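Long-range contacts in protocatechuate decarboxylase (Klebsiella pneumoniae, PDB 5O3M), which probably decarboxylates 3,4-dihydroxybenzoate (protocatechuate) to catechol, as a prenylated-flavin-dependent member of the UbiD family: residues 417-422 / 481-486; 389-394 / 421-426. All blocks are in the same frame, centred on the assembly; numbering follows the deposited sequence.

Interaction 1: residues 417-422 / 481-486. With 9JE (pentane-1,5-diol), chain H.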
# COMPACT_ATOMS: atom_id res chain seq x y z
N ASN A 417 -5.52 -10.33 16.00
CA ASN A 417 -4.53 -9.27 16.03
C ASN A 417 -3.56 -9.47 17.19
O ASN A 417 -3.88 -10.08 18.22
CB ASN A 417 -5.17 -7.88 16.17
CG ASN A 417 -6.17 -7.58 15.07
OD1 ASN A 417 -5.96 -7.94 13.92
ND2 ASN A 417 -7.27 -6.92 15.43
N ILE A 418 -2.37 -8.91 17.03
CA ILE A 418 -1.31 -8.95 18.03
C ILE A 418 -0.89 -7.52 18.34
O ILE A 418 -0.75 -6.70 17.43
CB ILE A 418 -0.09 -9.75 17.51
CG1 ILE A 418 -0.50 -11.17 17.12
CG2 ILE A 418 1.04 -9.69 18.52
CD1 ILE A 418 -0.88 -12.05 18.31
N ILE A 419 -0.69 -7.23 19.62
CA ILE A 419 -0.13 -5.95 20.04
C ILE A 419 1.15 -6.23 20.80
O ILE A 419 1.16 -7.02 21.75
CB ILE A 419 -1.11 -5.13 20.88
CG1 ILE A 419 -2.42 -4.91 20.10
CG2 ILE A 419 -0.48 -3.81 21.26
CD1 ILE A 419 -3.50 -4.21 20.94
N LEU A 420 2.24 -5.61 20.35
CA LEU A 420 3.56 -5.82 20.91
C LEU A 420 3.94 -4.61 21.75
O LEU A 420 3.84 -3.48 21.26
CB LEU A 420 4.60 -6.03 19.80
CG LEU A 420 4.28 -7.15 18.84
CD1 LEU A 420 5.18 -7.03 17.62
CD2 LEU A 420 4.52 -8.48 19.53
N VAL A 421 4.36 -4.85 23.00
CA VAL A 421 4.77 -3.78 23.89
C VAL A 421 6.02 -4.18 24.66
O VAL A 421 6.35 -5.36 24.79
CB VAL A 421 3.65 -3.36 24.87
CG1 VAL A 421 2.41 -2.90 24.10
CG2 VAL A 421 3.33 -4.50 25.86
N ASP A 422 6.69 -3.18 25.22
CA ASP A 422 7.91 -3.37 25.99
C ASP A 422 7.59 -3.67 27.45
O ASP A 422 6.44 -3.63 27.88
CB ASP A 422 8.80 -2.13 25.87
CG ASP A 422 9.31 -1.95 24.47
OD1 ASP A 422 10.07 -2.84 24.05
OD2 ASP A 422 8.92 -0.97 23.80
N PHE A 481 0.33 -4.92 15.52
CA PHE A 481 0.58 -3.53 15.91
C PHE A 481 1.85 -3.54 16.75
O PHE A 481 1.83 -3.94 17.93
CB PHE A 481 -0.57 -2.92 16.72
CG PHE A 481 -1.89 -2.87 16.00
CD1 PHE A 481 -2.76 -3.93 16.08
CD2 PHE A 481 -2.28 -1.74 15.31
CE1 PHE A 481 -4.02 -3.89 15.45
CE2 PHE A 481 -3.49 -1.70 14.67
CZ PHE A 481 -4.38 -2.77 14.75
N ASP A 482 2.96 -3.11 16.16
CA ASP A 482 4.23 -3.08 16.87
C ASP A 482 4.34 -1.75 17.62
O ASP A 482 4.63 -0.71 17.02
CB ASP A 482 5.41 -3.25 15.92
CG ASP A 482 6.75 -3.21 16.65
OD1 ASP A 482 6.75 -3.17 17.92
OD2 ASP A 482 7.80 -3.23 15.97
N CYS A 483 4.16 -1.81 18.94
CA CYS A 483 4.31 -0.66 19.82
C CYS A 483 5.53 -0.80 20.74
O CYS A 483 5.56 -0.22 21.83
CB CYS A 483 3.02 -0.44 20.62
SG CYS A 483 1.49 -0.46 19.54
N THR A 484 6.53 -1.57 20.31
CA THR A 484 7.83 -1.57 20.99
C THR A 484 8.68 -0.42 20.46
O THR A 484 8.61 -0.06 19.28
CB THR A 484 8.54 -2.92 20.79
OG1 THR A 484 8.93 -3.08 19.42
CG2 THR A 484 7.59 -4.08 21.17
N VAL A 485 9.44 0.20 21.35
CA VAL A 485 10.36 1.26 20.94
C VAL A 485 11.45 0.66 20.06
O VAL A 485 12.02 -0.40 20.41
CB VAL A 485 10.97 1.94 22.18
CG1 VAL A 485 11.98 3.00 21.77
CG2 VAL A 485 9.88 2.52 23.10
N PRO A 486 11.76 1.25 18.89
CA PRO A 486 12.90 0.76 18.10
C PRO A 486 14.17 0.74 18.92
O PRO A 486 14.49 1.69 19.63
CB PRO A 486 12.98 1.77 16.95
CG PRO A 486 11.58 2.34 16.82
CD PRO A 486 11.07 2.38 18.25
C02 9JE H . 11.03 0.84 26.54
C03 9JE H . 11.53 -0.00 27.70
C04 9JE H . 12.28 0.75 28.79
C05 9JE H . 12.32 -0.20 30.00
C06 9JE H . 13.14 0.41 31.12
O01 9JE H . 12.16 0.99 25.70
O07 9JE H . 13.06 1.83 30.88
O HOH W 1 6.35 -0.41 24.32
O HOH W 2 12.24 -1.74 22.89

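Interaction 2: residues 389-394 / 421-426. With 9JE (pentane-1,5-diol), chain H.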
# COMPACT_ATOMS: atom_id res chain seq x y z
N GLN A 389 4.23 -8.94 25.75
CA GLN A 389 5.17 -8.04 26.38
C GLN A 389 6.58 -8.59 26.20
O GLN A 389 6.89 -9.69 26.67
CB GLN A 389 4.85 -7.85 27.86
CG GLN A 389 5.60 -6.73 28.54
CD GLN A 389 5.51 -6.86 30.06
OE1 GLN A 389 5.86 -7.90 30.61
NE2 GLN A 389 5.00 -5.82 30.73
N VAL A 390 7.44 -7.82 25.54
CA VAL A 390 8.79 -8.29 25.27
C VAL A 390 9.80 -7.32 25.87
O VAL A 390 9.48 -6.18 26.23
CB VAL A 390 9.04 -8.50 23.76
CG1 VAL A 390 7.94 -9.38 23.16
CG2 VAL A 390 9.09 -7.16 23.04
N LYS A 391 11.04 -7.79 25.98
CA LYS A 391 12.15 -6.98 26.44
C LYS A 391 13.27 -7.08 25.42
O LYS A 391 13.83 -8.16 25.22
CB LYS A 391 12.66 -7.42 27.80
CG LYS A 391 13.86 -6.64 28.26
CD LYS A 391 14.30 -7.06 29.66
CE LYS A 391 15.44 -6.17 30.11
NZ LYS A 391 16.03 -6.62 31.40
N LYS A 392 13.61 -5.96 24.80
CA LYS A 392 14.76 -5.92 23.92
C LYS A 392 16.00 -5.72 24.79
O LYS A 392 16.12 -4.71 25.48
CB LYS A 392 14.61 -4.81 22.88
CG LYS A 392 13.40 -4.99 21.97
CD LYS A 392 13.32 -3.91 20.89
CE LYS A 392 12.04 -4.08 20.04
NZ LYS A 392 11.72 -2.82 19.21
N ARG A 393 16.91 -6.71 24.76
CA ARG A 393 18.07 -6.77 25.62
C ARG A 393 19.38 -6.44 24.92
O ARG A 393 20.39 -6.23 25.59
CB ARG A 393 18.19 -8.18 26.23
CG ARG A 393 16.86 -8.76 26.68
CD ARG A 393 16.85 -10.28 26.60
NE ARG A 393 16.64 -10.75 25.23
CZ ARG A 393 16.55 -12.03 24.89
NH1 ARG A 393 16.65 -12.96 25.84
NH2 ARG A 393 16.35 -12.39 23.63
N GLN A 394 19.38 -6.40 23.59
CA GLN A 394 20.59 -6.30 22.78
C GLN A 394 20.17 -5.97 21.35
O GLN A 394 19.02 -6.22 20.98
CB GLN A 394 21.38 -7.61 22.81
CG GLN A 394 20.61 -8.69 22.04
CD GLN A 394 20.92 -10.09 22.50
OE1 GLN A 394 22.09 -10.44 22.69
NE2 GLN A 394 19.88 -10.90 22.67
N VAL A 421 4.36 -4.85 23.00
CA VAL A 421 4.77 -3.78 23.89
C VAL A 421 6.02 -4.18 24.66
O VAL A 421 6.35 -5.36 24.79
CB VAL A 421 3.65 -3.36 24.87
CG1 VAL A 421 2.41 -2.90 24.10
CG2 VAL A 421 3.33 -4.50 25.86
N ASP A 422 6.69 -3.18 25.22
CA ASP A 422 7.91 -3.37 25.99
C ASP A 422 7.59 -3.67 27.45
O ASP A 422 6.44 -3.63 27.88
CB ASP A 422 8.80 -2.13 25.87
CG ASP A 422 9.31 -1.95 24.47
OD1 ASP A 422 10.07 -2.84 24.05
OD2 ASP A 422 8.92 -0.97 23.80
N GLU A 423 8.64 -3.95 28.24
CA GLU A 423 8.46 -4.42 29.60
C GLU A 423 8.00 -3.34 30.56
O GLU A 423 7.68 -3.67 31.70
CB GLU A 423 9.75 -5.05 30.14
CG GLU A 423 10.86 -4.06 30.44
CD GLU A 423 11.79 -3.80 29.24
OE1 GLU A 423 11.40 -4.06 28.08
OE2 GLU A 423 12.92 -3.33 29.48
N ASP A 424 7.92 -2.07 30.13
CA ASP A 424 7.42 -1.00 30.99
C ASP A 424 5.96 -0.65 30.70
O ASP A 424 5.49 0.41 31.12
CB ASP A 424 8.30 0.25 30.88
CG ASP A 424 8.36 0.80 29.45
OD1 ASP A 424 7.87 0.11 28.53
OD2 ASP A 424 8.88 1.93 29.26
N VAL A 425 5.25 -1.50 29.98
CA VAL A 425 3.84 -1.30 29.68
C VAL A 425 3.05 -2.41 30.36
O VAL A 425 3.39 -3.59 30.22
CB VAL A 425 3.55 -1.30 28.16
CG1 VAL A 425 2.05 -1.03 27.92
CG2 VAL A 425 4.43 -0.29 27.40
N ASP A 426 2.00 -2.04 31.08
CA ASP A 426 1.20 -3.02 31.81
C ASP A 426 0.19 -3.65 30.85
O ASP A 426 -0.81 -3.02 30.49
CB ASP A 426 0.50 -2.35 33.00
CG ASP A 426 -0.34 -3.34 33.82
OD1 ASP A 426 -0.85 -2.95 34.89
OD2 ASP A 426 -0.47 -4.52 33.41
C02 9JE H . 11.03 0.84 26.54
C03 9JE H . 11.53 -0.00 27.70
C04 9JE H . 12.28 0.75 28.79
C05 9JE H . 12.32 -0.20 30.00
C06 9JE H . 13.14 0.41 31.12
O01 9JE H . 12.16 0.99 25.70
O07 9JE H . 13.06 1.83 30.88
O HOH W 3 12.26 -3.69 25.40
O HOH W 4 14.78 -2.56 27.56

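Interaction 1: residues 417-422 / 481-486
Ile-419 pairs with Phe-481 and Leu-420 with Asp-482 in parallel register. This joins strands 417-422 and 475-482 in the mixed sheet of the UbiD C-terminal domain. Two nearly straight backbone bonds hold the pairing: Phe-481 N gives to Ile-418 O at 2.8 Å, and Leu-420 N gives to Phe-481 O at 3.0 Å. Packing is tight here. On one face, Ile-419 CG1 comes obliquely to Phe-481 CD1 at 4.2 Å, and Asn-417 CB lies at the ring edge. With chi1 at -57°, Ile-419 keeps CG1 beside its backbone N, while the CG2 branch meets Cys-483 SG. Helix 430-439 covers this face through Ile-433 and Met-437, and the ring also packs on Phe-481 of the second subunit. On the face of Leu-420 and Asp-482, Leu-420 CB touches the methyl CG2 of Thr-484 at 3.8 Å.

The far end is looser and holds water. Cys-483 N still reaches Leu-420 O, but the bond is bent to 136° at the hydrogen. Asp-482 OD1 takes Thr-484 N on its anti side, 32° out of the carboxylate plane, forming an Asx turn, and Thr-484 OG1 on its syn lone pair at 2.6 Å. One water ties Asp-422 N and OD2 to Cys-483 O; a second lies between Asp-422 OD1 and Val-485 O. Pentane-1,5-diol borders this end, with its C02 3.8 Å from Asp-422 CB. The last direct bond runs from Val-485 N to the syn lone pair of Asp-422 OD2, at 2.8 Å.

Interaction 2: residues 389-394 / 421-426
Val-390 N donates to Val-421 O at 2.8 Å, in a nearly straight bond between parallel strands 385-390 and 417-422. Helix 400-411 connects them as a beta-alpha-beta unit. Next to this bond, Gln-389 extends its side chain along the turn that follows Val-421. Its CG sits 3.3 Å from Asp-422 O, and its NE2 gives a bent bond to Val-425 O at 2.8 Å. The acceptor lies close to the amide plane of Gln-389, but the donor is tilted 25° from the carbonyl plane of Val-425. Val-425 N in turn bonds to Asp-422 O and closes a type I turn. Glu-423, at the second position of that turn, bends at chi2 (-90°) and brings its carboxylate against Lys-391. The methylene CG of Lys-391 lies 3.6 Å from Glu-423 CD, while NZ stays 4.9 Å from Glu-423 OE2, too far for a salt bridge.

Water forms the next layer. One molecule accepts from Lys-392 N and lies close to both Asp-422 OD1 and Glu-423 OE1. Another bridges Lys-392 O and Glu-423 OE2. Farther out, Lys-392 NZ is held by a salt bridge to Glu-398 and by hydrogen bonds to Val-485 and Thr-484, and Arg-440 forms a salt bridge with Asp-424. Pentane-1,5-diol rests against the acidic side, with C05 3.2 Å from Glu-423 OE2; Lys-490 hydrogen-bonds the diol. Three acidic side chains thus gather around one turn. Arg-440, and more distantly Lys-392, with NZ 5.1 Å from Asp-422 OD1, may offset part of their charge.

Both interactions use strand 417-422, and they share Val-421 and Asp-422. Strand 475-482 flanks it in interaction 1 and strand 385-390 in interaction 2, so together they span three neighbouring strands of one sheet. Interaction 1 is the more completely buried: its side-chain packing is mostly apolar along the strands, three backbone bonds cross it, and it reaches a subunit interface. Interaction 2 is also mostly buried, with exposed Lys-391 at its margin. It has one direct backbone bond between its strands and otherwise relies on a turn, charged groups and water. Thr-484 CG2 packs on Val-390 CG2 between the two, and Lys-392 also reaches across. Both border the same diol.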